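Local coordinates for protein hydrolase, HAD superfamily, subfamily III A (Legionella pneumophila, PDB 3N1U) that probably hydrolyses 3-deoxy-D-manno-octulosonate 8-phosphate to 3-deoxy-D-manno-octulosonate and inorganic phosphate, a magnesium-dependent step of lipopolysaccharide biosynthesis, at residues A[21-26]-A[100-105]; A[53-58]-A[83-88]; A[10-15]-A[129-134]. All coordinates share one frame; numbering follows the deposited sequence.

Interaction 1: residues A[21-26]-A[100-105]; sequences CLICDV and QHLKKT. With CA (calcium ion), chain B.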
loop_
_atom_site.group_PDB
_atom_site.type_symbol
_atom_site.label_atom_id
_atom_site.label_comp_id
_atom_site.label_asym_id
_atom_site.label_seq_id
_atom_site.Cartn_x
_atom_site.Cartn_y
_atom_site.Cartn_z
ATOM N N CYS A 21 -28.585 -5.859 11.711
ATOM C CA CYS A 21 -27.776 -6.477 10.645
ATOM C C CYS A 21 -26.894 -5.427 10.033
ATOM O O CYS A 21 -27.382 -4.344 9.671
ATOM C CB CYS A 21 -28.702 -7.085 9.571
ATOM S SG CYS A 21 -27.807 -7.853 8.154
ATOM N N LEU A 22 -25.580 -5.702 9.921
ATOM C CA LEU A 22 -24.694 -4.865 9.080
ATOM C C LEU A 22 -24.483 -5.513 7.685
ATOM O O LEU A 22 -24.126 -6.715 7.595
ATOM C CB LEU A 22 -23.299 -4.667 9.776
ATOM C CG LEU A 22 -22.277 -3.982 8.841
ATOM C CD1 LEU A 22 -22.716 -2.538 8.462
ATOM C CD2 LEU A 22 -20.889 -3.957 9.540
ATOM N N ILE A 23 -24.677 -4.734 6.621
ATOM C CA ILE A 23 -24.430 -5.177 5.270
ATOM C C ILE A 23 -23.190 -4.437 4.750
ATOM O O ILE A 23 -23.082 -3.195 4.885
ATOM C CB ILE A 23 -25.595 -4.820 4.268
ATOM C CG1 ILE A 23 -26.981 -5.253 4.824
ATOM C CG2 ILE A 23 -25.350 -5.484 2.938
ATOM C CD1 ILE A 23 -28.174 -4.598 4.050
ATOM N N CYS A 24 -22.257 -5.195 4.177
ATOM C CA CYS A 24 -21.058 -4.605 3.601
ATOM C C CYS A 24 -21.008 -4.869 2.144
ATOM O O CYS A 24 -21.336 -5.966 1.701
ATOM C CB CYS A 24 -19.749 -5.199 4.196
ATOM S SG CYS A 24 -19.605 -5.057 5.985
ATOM N N ASP A 25 -20.494 -3.890 1.419
ATOM C CA ASP A 25 -19.999 -4.111 0.064
ATOM C C ASP A 25 -18.591 -4.742 0.180
ATOM O O ASP A 25 -17.977 -4.692 1.251
ATOM C CB ASP A 25 -19.884 -2.774 -0.640
ATOM C CG ASP A 25 -19.302 -2.903 -2.041
ATOM O OD1 ASP A 25 -19.683 -3.830 -2.798
ATOM O OD2 ASP A 25 -18.468 -2.062 -2.384
ATOM N N VAL A 26 -18.102 -5.354 -0.906
ATOM C CA VAL A 26 -16.745 -5.932 -0.891
ATOM C C VAL A 26 -15.664 -4.978 -1.394
ATOM O O VAL A 26 -14.940 -4.365 -0.610
ATOM C CB VAL A 26 -16.693 -7.278 -1.665
ATOM C CG1 VAL A 26 -15.249 -7.814 -1.666
ATOM C CG2 VAL A 26 -17.672 -8.269 -0.955
ATOM N N GLN A 100 -33.719 -6.184 -0.924
ATOM C CA GLN A 100 -35.116 -6.505 -0.612
ATOM C C GLN A 100 -35.255 -7.990 -0.256
ATOM O O GLN A 100 -36.047 -8.357 0.620
ATOM C CB GLN A 100 -36.070 -6.071 -1.771
ATOM C CG GLN A 100 -37.587 -6.213 -1.442
ATOM C CD GLN A 100 -38.058 -5.441 -0.196
ATOM O OE1 GLN A 100 -37.578 -4.328 0.110
ATOM N NE2 GLN A 100 -39.004 -6.035 0.525
ATOM N N HIS A 101 -34.463 -8.833 -0.915
ATOM C CA HIS A 101 -34.453 -10.260 -0.629
ATOM C C HIS A 101 -33.907 -10.529 0.769
ATOM O O HIS A 101 -34.471 -11.347 1.525
ATOM C CB HIS A 101 -33.598 -11.017 -1.649
ATOM C CG HIS A 101 -33.579 -12.499 -1.423
ATOM N ND1 HIS A 101 -32.756 -13.092 -0.495
ATOM C CD2 HIS A 101 -34.302 -13.501 -1.980
ATOM C CE1 HIS A 101 -32.959 -14.397 -0.493
ATOM N NE2 HIS A 101 -33.906 -14.671 -1.372
ATOM N N LEU A 102 -32.813 -9.843 1.114
ATOM C CA LEU A 102 -32.234 -9.977 2.462
ATOM C C LEU A 102 -33.239 -9.509 3.524
ATOM O O LEU A 102 -33.394 -10.120 4.582
ATOM C CB LEU A 102 -30.957 -9.161 2.561
ATOM C CG LEU A 102 -30.249 -9.222 3.917
ATOM C CD1 LEU A 102 -29.775 -10.625 4.316
ATOM C CD2 LEU A 102 -29.093 -8.196 3.959
ATOM N N LYS A 103 -33.936 -8.415 3.222
ATOM C CA LYS A 103 -34.912 -7.880 4.148
ATOM C C LYS A 103 -36.022 -8.908 4.405
ATOM O O LYS A 103 -36.441 -9.108 5.553
ATOM C CB LYS A 103 -35.446 -6.560 3.602
ATOM C CG LYS A 103 -36.525 -5.880 4.435
ATOM C CD LYS A 103 -36.783 -4.547 3.740
ATOM C CE LYS A 103 -37.249 -3.495 4.692
ATOM N NZ LYS A 103 -38.685 -3.388 4.653
ATOM N N LYS A 104 -36.502 -9.556 3.338
ATOM C CA LYS A 104 -37.540 -10.582 3.469
ATOM C C LYS A 104 -37.020 -11.746 4.308
ATOM O O LYS A 104 -37.735 -12.274 5.158
ATOM C CB LYS A 104 -38.020 -11.096 2.106
ATOM C CG LYS A 104 -38.921 -10.142 1.382
ATOM C CD LYS A 104 -39.422 -10.772 0.079
ATOM C CE LYS A 104 -40.486 -9.915 -0.607
ATOM N NZ LYS A 104 -39.926 -8.576 -0.997
ATOM N N THR A 105 -35.774 -12.153 4.052
ATOM C CA THR A 105 -35.182 -13.300 4.725
ATOM C C THR A 105 -35.074 -13.054 6.227
ATOM O O THR A 105 -35.392 -13.934 7.034
ATOM C CB THR A 105 -33.767 -13.586 4.140
ATOM O OG1 THR A 105 -33.866 -13.723 2.702
ATOM C CG2 THR A 105 -33.114 -14.831 4.809
HETATM CA CA CA B . -17.452 -1.083 -4.069
HETATM O O HOH W 1 -17.641 -2.650 -5.872
HETATM O O HOH W 2 -16.209 0.290 -5.595
HETATM O O HOH W 3 -19.674 -0.395 -4.796
#

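Interaction 2: residues A[53-58]-A[83-88]; sequences MGLKLL and LGITHY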
loop_
_atom_site.group_PDB
_atom_site.type_symbol
_atom_site.label_atom_id
_atom_site.label_comp_id
_atom_site.label_asym_id
_atom_site.label_seq_id
_atom_site.Cartn_x
_atom_site.Cartn_y
_atom_site.Cartn_z
HETATM N N MSE A 53 -12.222 -9.407 12.268
HETATM C CA MSE A 53 -12.533 -9.475 13.712
HETATM C C MSE A 53 -13.799 -8.669 14.049
HETATM O O MSE A 53 -14.624 -9.137 14.843
HETATM C CB MSE A 53 -11.323 -8.973 14.540
HETATM C CG MSE A 53 -11.596 -8.783 16.003
HETATM SE SE MSE A 53 -11.801 -10.561 16.831
HETATM C CE MSE A 53 -9.927 -10.947 16.796
ATOM N N GLY A 54 -13.915 -7.457 13.484
ATOM C CA GLY A 54 -15.159 -6.633 13.603
ATOM C C GLY A 54 -16.425 -7.421 13.274
ATOM O O GLY A 54 -17.397 -7.465 14.066
ATOM N N LEU A 55 -16.402 -8.078 12.133
ATOM C CA LEU A 55 -17.575 -8.863 11.719
ATOM C C LEU A 55 -17.810 -10.032 12.645
ATOM O O LEU A 55 -18.946 -10.320 12.990
ATOM C CB LEU A 55 -17.414 -9.302 10.253
ATOM C CG LEU A 55 -17.245 -8.134 9.246
ATOM C CD1 LEU A 55 -17.176 -8.676 7.806
ATOM C CD2 LEU A 55 -18.444 -7.123 9.372
ATOM N N LYS A 56 -16.740 -10.702 13.093
ATOM C CA LYS A 56 -16.923 -11.797 14.037
ATOM C C LYS A 56 -17.447 -11.343 15.389
ATOM O O LYS A 56 -18.200 -12.090 16.069
ATOM C CB LYS A 56 -15.617 -12.585 14.231
ATOM C CG LYS A 56 -15.170 -13.381 13.007
ATOM C CD LYS A 56 -13.764 -13.880 13.284
ATOM C CE LYS A 56 -13.354 -14.939 12.285
ATOM N NZ LYS A 56 -12.001 -15.436 12.703
ATOM N N LEU A 57 -17.037 -10.144 15.800
ATOM C CA LEU A 57 -17.565 -9.599 17.054
ATOM C C LEU A 57 -19.047 -9.272 16.924
ATOM O O LEU A 57 -19.821 -9.486 17.874
ATOM C CB LEU A 57 -16.802 -8.349 17.474
ATOM C CG LEU A 57 -15.342 -8.577 17.966
ATOM C CD1 LEU A 57 -14.509 -7.275 18.103
ATOM C CD2 LEU A 57 -15.329 -9.314 19.272
ATOM N N LEU A 58 -19.449 -8.689 15.800
ATOM C CA LEU A 58 -20.902 -8.454 15.651
ATOM C C LEU A 58 -21.654 -9.756 15.775
ATOM O O LEU A 58 -22.666 -9.880 16.499
ATOM C CB LEU A 58 -21.226 -7.820 14.290
ATOM C CG LEU A 58 -20.839 -6.349 14.098
ATOM C CD1 LEU A 58 -21.285 -5.872 12.695
ATOM C CD2 LEU A 58 -21.486 -5.508 15.181
ATOM N N LEU A 83 -14.875 -16.255 7.083
ATOM C CA LEU A 83 -15.541 -15.481 8.130
ATOM C C LEU A 83 -16.853 -16.086 8.661
ATOM O O LEU A 83 -17.418 -15.593 9.634
ATOM C CB LEU A 83 -15.774 -14.056 7.642
ATOM C CG LEU A 83 -14.494 -13.238 7.443
ATOM C CD1 LEU A 83 -14.860 -11.833 6.958
ATOM C CD2 LEU A 83 -13.611 -13.214 8.704
ATOM N N GLY A 84 -17.304 -17.175 8.046
ATOM C CA GLY A 84 -18.602 -17.809 8.424
ATOM C C GLY A 84 -19.815 -16.959 8.100
ATOM O O GLY A 84 -20.886 -17.067 8.743
ATOM N N ILE A 85 -19.686 -16.145 7.060
ATOM C CA ILE A 85 -20.796 -15.285 6.633
ATOM C C ILE A 85 -21.631 -16.026 5.614
ATOM O O ILE A 85 -21.128 -16.299 4.516
ATOM C CB ILE A 85 -20.265 -13.979 5.972
ATOM C CG1 ILE A 85 -19.670 -13.100 7.087
ATOM C CG2 ILE A 85 -21.417 -13.254 5.235
ATOM C CD1 ILE A 85 -18.729 -12.014 6.673
ATOM N N THR A 86 -22.892 -16.316 5.947
ATOM C CA THR A 86 -23.754 -17.068 5.018
ATOM C C THR A 86 -24.694 -16.199 4.159
ATOM O O THR A 86 -25.071 -16.608 3.062
ATOM C CB THR A 86 -24.571 -18.142 5.725
ATOM O OG1 THR A 86 -25.478 -17.508 6.613
ATOM C CG2 THR A 86 -23.643 -19.082 6.516
ATOM N N HIS A 87 -25.063 -15.013 4.645
ATOM C CA HIS A 87 -25.957 -14.154 3.877
ATOM C C HIS A 87 -25.148 -13.307 2.922
ATOM O O HIS A 87 -24.651 -12.243 3.311
ATOM C CB HIS A 87 -26.739 -13.251 4.822
ATOM C CG HIS A 87 -27.673 -13.999 5.717
ATOM N ND1 HIS A 87 -28.893 -14.474 5.292
ATOM C CD2 HIS A 87 -27.550 -14.381 7.008
ATOM C CE1 HIS A 87 -29.496 -15.103 6.288
ATOM N NE2 HIS A 87 -28.705 -15.054 7.345
ATOM N N TYR A 88 -24.967 -13.763 1.679
ATOM C CA TYR A 88 -24.274 -12.874 0.729
ATOM C C TYR A 88 -24.644 -13.030 -0.721
ATOM O O TYR A 88 -25.072 -14.107 -1.147
ATOM C CB TYR A 88 -22.748 -12.913 0.896
ATOM C CG TYR A 88 -22.108 -14.194 0.423
ATOM C CD1 TYR A 88 -22.066 -15.315 1.250
ATOM C CD2 TYR A 88 -21.510 -14.264 -0.823
ATOM C CE1 TYR A 88 -21.429 -16.505 0.825
ATOM C CE2 TYR A 88 -20.876 -15.456 -1.274
ATOM C CZ TYR A 88 -20.842 -16.559 -0.446
ATOM O OH TYR A 88 -20.227 -17.724 -0.881
#

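Interaction 3: residues A[10-15]-A[129-134]; sequences NELLEK and VGLGVA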
loop_
_atom_site.group_PDB
_atom_site.type_symbol
_atom_site.label_atom_id
_atom_site.label_comp_id
_atom_site.label_asym_id
_atom_site.label_seq_id
_atom_site.Cartn_x
_atom_site.Cartn_y
_atom_site.Cartn_z
ATOM N N ASN A 10 -25.237 12.088 19.351
ATOM C CA ASN A 10 -26.400 11.361 19.872
ATOM C C ASN A 10 -27.302 10.792 18.790
ATOM O O ASN A 10 -27.778 9.660 18.913
ATOM C CB ASN A 10 -27.203 12.214 20.806
ATOM C CG ASN A 10 -27.028 11.796 22.212
ATOM O OD1 ASN A 10 -25.932 11.885 22.753
ATOM N ND2 ASN A 10 -28.104 11.321 22.828
ATOM N N GLU A 11 -27.521 11.572 17.732
ATOM C CA GLU A 11 -28.367 11.103 16.626
ATOM C C GLU A 11 -27.729 9.899 15.936
ATOM O O GLU A 11 -28.414 8.970 15.540
ATOM C CB GLU A 11 -28.624 12.226 15.620
ATOM C CG GLU A 11 -29.753 13.189 16.115
ATOM C CD GLU A 11 -29.835 14.518 15.328
ATOM O OE1 GLU A 11 -29.171 14.637 14.292
ATOM O OE2 GLU A 11 -30.558 15.450 15.766
ATOM N N LEU A 12 -26.404 9.904 15.835
ATOM C CA LEU A 12 -25.689 8.775 15.243
ATOM C C LEU A 12 -25.803 7.538 16.150
ATOM O O LEU A 12 -26.087 6.424 15.677
ATOM C CB LEU A 12 -24.212 9.171 14.998
ATOM C CG LEU A 12 -23.275 8.022 14.618
ATOM C CD1 LEU A 12 -23.556 7.442 13.215
ATOM C CD2 LEU A 12 -21.803 8.458 14.725
ATOM N N LEU A 13 -25.582 7.727 17.446
ATOM C CA LEU A 13 -25.736 6.656 18.421
ATOM C C LEU A 13 -27.159 6.055 18.423
ATOM O O LEU A 13 -27.304 4.829 18.519
ATOM C CB LEU A 13 -25.369 7.133 19.862
ATOM C CG LEU A 13 -23.851 7.348 20.078
ATOM C CD1 LEU A 13 -23.526 7.759 21.535
ATOM C CD2 LEU A 13 -22.958 6.157 19.648
ATOM N N GLU A 14 -28.182 6.909 18.335
ATOM C CA GLU A 14 -29.563 6.410 18.224
ATOM C C GLU A 14 -29.809 5.555 16.960
ATOM O O GLU A 14 -30.552 4.570 17.018
ATOM C CB GLU A 14 -30.584 7.550 18.305
ATOM C CG GLU A 14 -30.617 8.242 19.681
ATOM C CD GLU A 14 -30.942 7.284 20.847
ATOM O OE1 GLU A 14 -31.947 6.533 20.754
ATOM O OE2 GLU A 14 -30.206 7.295 21.860
ATOM N N LYS A 15 -29.241 5.938 15.823
ATOM C CA LYS A 15 -29.270 5.052 14.637
ATOM C C LYS A 15 -28.596 3.692 14.882
ATOM O O LYS A 15 -29.144 2.632 14.535
ATOM C CB LYS A 15 -28.678 5.721 13.397
ATOM C CG LYS A 15 -29.361 7.033 12.959
ATOM C CD LYS A 15 -28.569 7.646 11.801
ATOM C CE LYS A 15 -29.389 8.697 11.091
ATOM N NZ LYS A 15 -30.279 8.016 10.079
ATOM N N VAL A 129 -31.441 2.562 4.377
ATOM C CA VAL A 129 -31.270 1.846 5.668
ATOM C C VAL A 129 -31.169 2.796 6.836
ATOM O O VAL A 129 -31.053 4.014 6.637
ATOM C CB VAL A 129 -30.012 0.919 5.655
ATOM C CG1 VAL A 129 -30.145 -0.146 4.521
ATOM C CG2 VAL A 129 -28.708 1.736 5.500
ATOM N N GLY A 130 -31.198 2.266 8.055
ATOM C CA GLY A 130 -31.174 3.125 9.247
ATOM C C GLY A 130 -29.848 3.855 9.392
ATOM O O GLY A 130 -29.797 5.028 9.804
ATOM N N LEU A 131 -28.755 3.157 9.064
ATOM C CA LEU A 131 -27.424 3.720 9.241
ATOM C C LEU A 131 -26.584 3.465 7.976
ATOM O O LEU A 131 -26.031 2.375 7.768
ATOM C CB LEU A 131 -26.738 3.159 10.530
ATOM C CG LEU A 131 -25.273 3.629 10.798
ATOM C CD1 LEU A 131 -25.119 5.170 10.789
ATOM C CD2 LEU A 131 -24.898 3.085 12.191
ATOM N N GLY A 132 -26.577 4.450 7.083
ATOM C CA GLY A 132 -25.903 4.334 5.769
ATOM C C GLY A 132 -24.535 4.951 5.961
ATOM O O GLY A 132 -24.423 6.099 6.393
ATOM N N VAL A 133 -23.496 4.181 5.645
ATOM C CA VAL A 133 -22.115 4.586 5.953
ATOM C C VAL A 133 -21.207 4.635 4.733
ATOM O O VAL A 133 -21.247 3.740 3.871
ATOM C CB VAL A 133 -21.476 3.706 7.063
ATOM C CG1 VAL A 133 -20.019 4.170 7.370
ATOM C CG2 VAL A 133 -22.372 3.767 8.378
ATOM N N ALA A 134 -20.397 5.688 4.675
ATOM C CA ALA A 134 -19.365 5.799 3.634
ATOM C C ALA A 134 -17.993 5.499 4.222
ATOM O O ALA A 134 -17.655 6.017 5.266
ATOM C CB ALA A 134 -19.355 7.204 3.002
#

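Interaction 1: residues A[21-26]-A[100-105]
Ile-23 on the strand 21-24 and Leu-102 on the helix 96-106 meet tip to tip, and this one meeting carries most of the contact. Leu-102 offers a single methyl: CD2 lies 3.7 Å from Ile-23 CD1 and sits just as near to CG1 of the same isoleucine, so that it rests against the end of that ethyl branch. A chi1 of -50° puts CG1 of Ile-23 beside the backbone N and CG2 anti to it, and the CG1-CD1 arm, not CG2, is what meets Leu-102. Cys-21, two residues earlier on the same side of the strand, adds only a looser touch, its SG standing 4.4 Å from Leu-102 CD2. Phe-113 and Tyr-115 of the adjacent strand also pack on Ile-23, and Ala-66 on Leu-102, so the tight part is wholly buried.

The outer side of the helix is different in kind. His-101, Lys-104 and Thr-105 face solvent, and here the helix satisfies itself: Thr-105 OG1 gives a hydrogen bond of 2.7 Å to His-101 O. The hydroxyl comes from above the carbonyl plane, 38° out of it, while Thr-105 N reaches the same oxygen from the opposite face.

Just past the C-terminal end of the strand, Asp-25 binds the calcium ion through OD2 at 2.2 Å, with three waters, Asp-118 and the carbonyl of Asp-27 as further ligands, and its OD1 forms a salt bridge with Lys-95. Between 21-26 and 100-105 no hydrogen bond forms; the join is apolar packing, with no directional bond, just ahead of the metal site of this HAD fold.

Interaction 2: residues A[53-58]-A[83-88]
Leu-55 meets both Leu-83 and Ile-85 where the helix 49-60 packs beside a beta-alpha-beta crossover of the HAD Rossmann-like core. In that crossover the strand 64-68 runs through the helix 74-83 into the strand 87-89, and the helix ends in a Schellman motif at Gly-84, whose positive phi redirects the chain, and Leu-83 before it and Ile-85 after it both reach Leu-55.

One methyl of Leu-55 serves both partners. Its CD1 lies 3.9 Å from Ile-85 CD1 and at nearly the same separation, 4.0 Å, from Leu-83 CD1. In each pair the side chains cross obliquely, and the end methyls are the atoms in contact. The first torsion of Leu-55 (chi1 -59°) sets CG anti to the carbonyl carbon; Ile-85 carries its CG1 in the same way, and its CD1 extends from there.

Around this apolar group, Leu-22 and Cys-24 of the central strand and Val-159 and Cys-163 of the helix 158-169 pack against Leu-55, while Val-65 packs on Ile-85. On another side of the helix 49-60, the selenomethionine Met-53 and Leu-57 reach Asp-119 and Leu-120 of the second subunit.

The partly exposed margin belongs to Lys-56. Its chain is extended beyond CG and passes Leu-83 at about a right angle, using its hydrocarbon part: Lys-56 CE stands 4.0 Å from Leu-83 CD2.

Interaction 3: residues A[10-15]-A[129-134]
Lys-15, on the helix 3-17, lies along the backbone of Gly-130 and Leu-131, just where the chain enters the strand 131-134. Its CB points toward that chain and comes 4.3 Å from Leu-131 CB, the closest approach of these two residues. The same CB is 3.8 Å from Gly-130 O, and CG keeps an equal distance from it. CD draws in to 3.5 Å from Gly-130 O, and CE lies 3.9 Å from that oxygen. At CE the chain, extended until then, bends (chi4 -84°), and this bend turns the ammonium group back to the oxygen it has been skirting. Lys-15 NZ then gives Gly-130 O a hydrogen bond of 3.0 Å, with a C=O...N angle of 162°, so the donor lies nearly along the C=O axis. The aliphatic part of the lysine thus curls round one carbonyl and its tip bonds to it. Gly-130 brings no side chain of its own to this meeting.

One turn earlier on the helix, Leu-12 makes the apolar half of the contact. Its CD1 touches Leu-131 CD1 at 3.7 Å, the two side chains meeting at a slant. Both leucines are buried; Leu-165 and Trp-148 also pack on Leu-12, and Ile-19 and Ala-114 on Leu-131.

The lysine end is more open and lies in charged surroundings. Asp-147, seen as a calcium ligand in a structure of this protein, touches Lys-15 and accepts a hydrogen bond from Gly-132 N. Separately, a bound calcium ion lies about 4 Å from the lysine side chain. The carboxylate would probably favour the charged ammonium, and the calcium would tend to oppose it. The strand 131-134 follows 113-117 in the parallel sheet, whose 3-2-1-4-5 strand order is that of the HAD Rossmann-like fold.

Overall arrangement
All three contacts reach the same parallel sheet, but at different depths. Interactions 1 and 2 are buried and adjoin each other, with centres 12 Å apart: Leu-22 of the central strand packs on Leu-55 and Leu-58, while Leu-102 of the helix 96-106 touches His-87. Neither has a hydrogen bond across it. Interaction 3 is only partly buried, with its centre about 20 Å from that of interaction 2, and it pairs leucine packing with a lysine-to-carbonyl bond. The helix 3-17 of interaction 3 leads directly into the strand 21-24 of interaction 1, just beyond which Asp-25 binds the metal; interaction 2 adjoins a subunit interface instead.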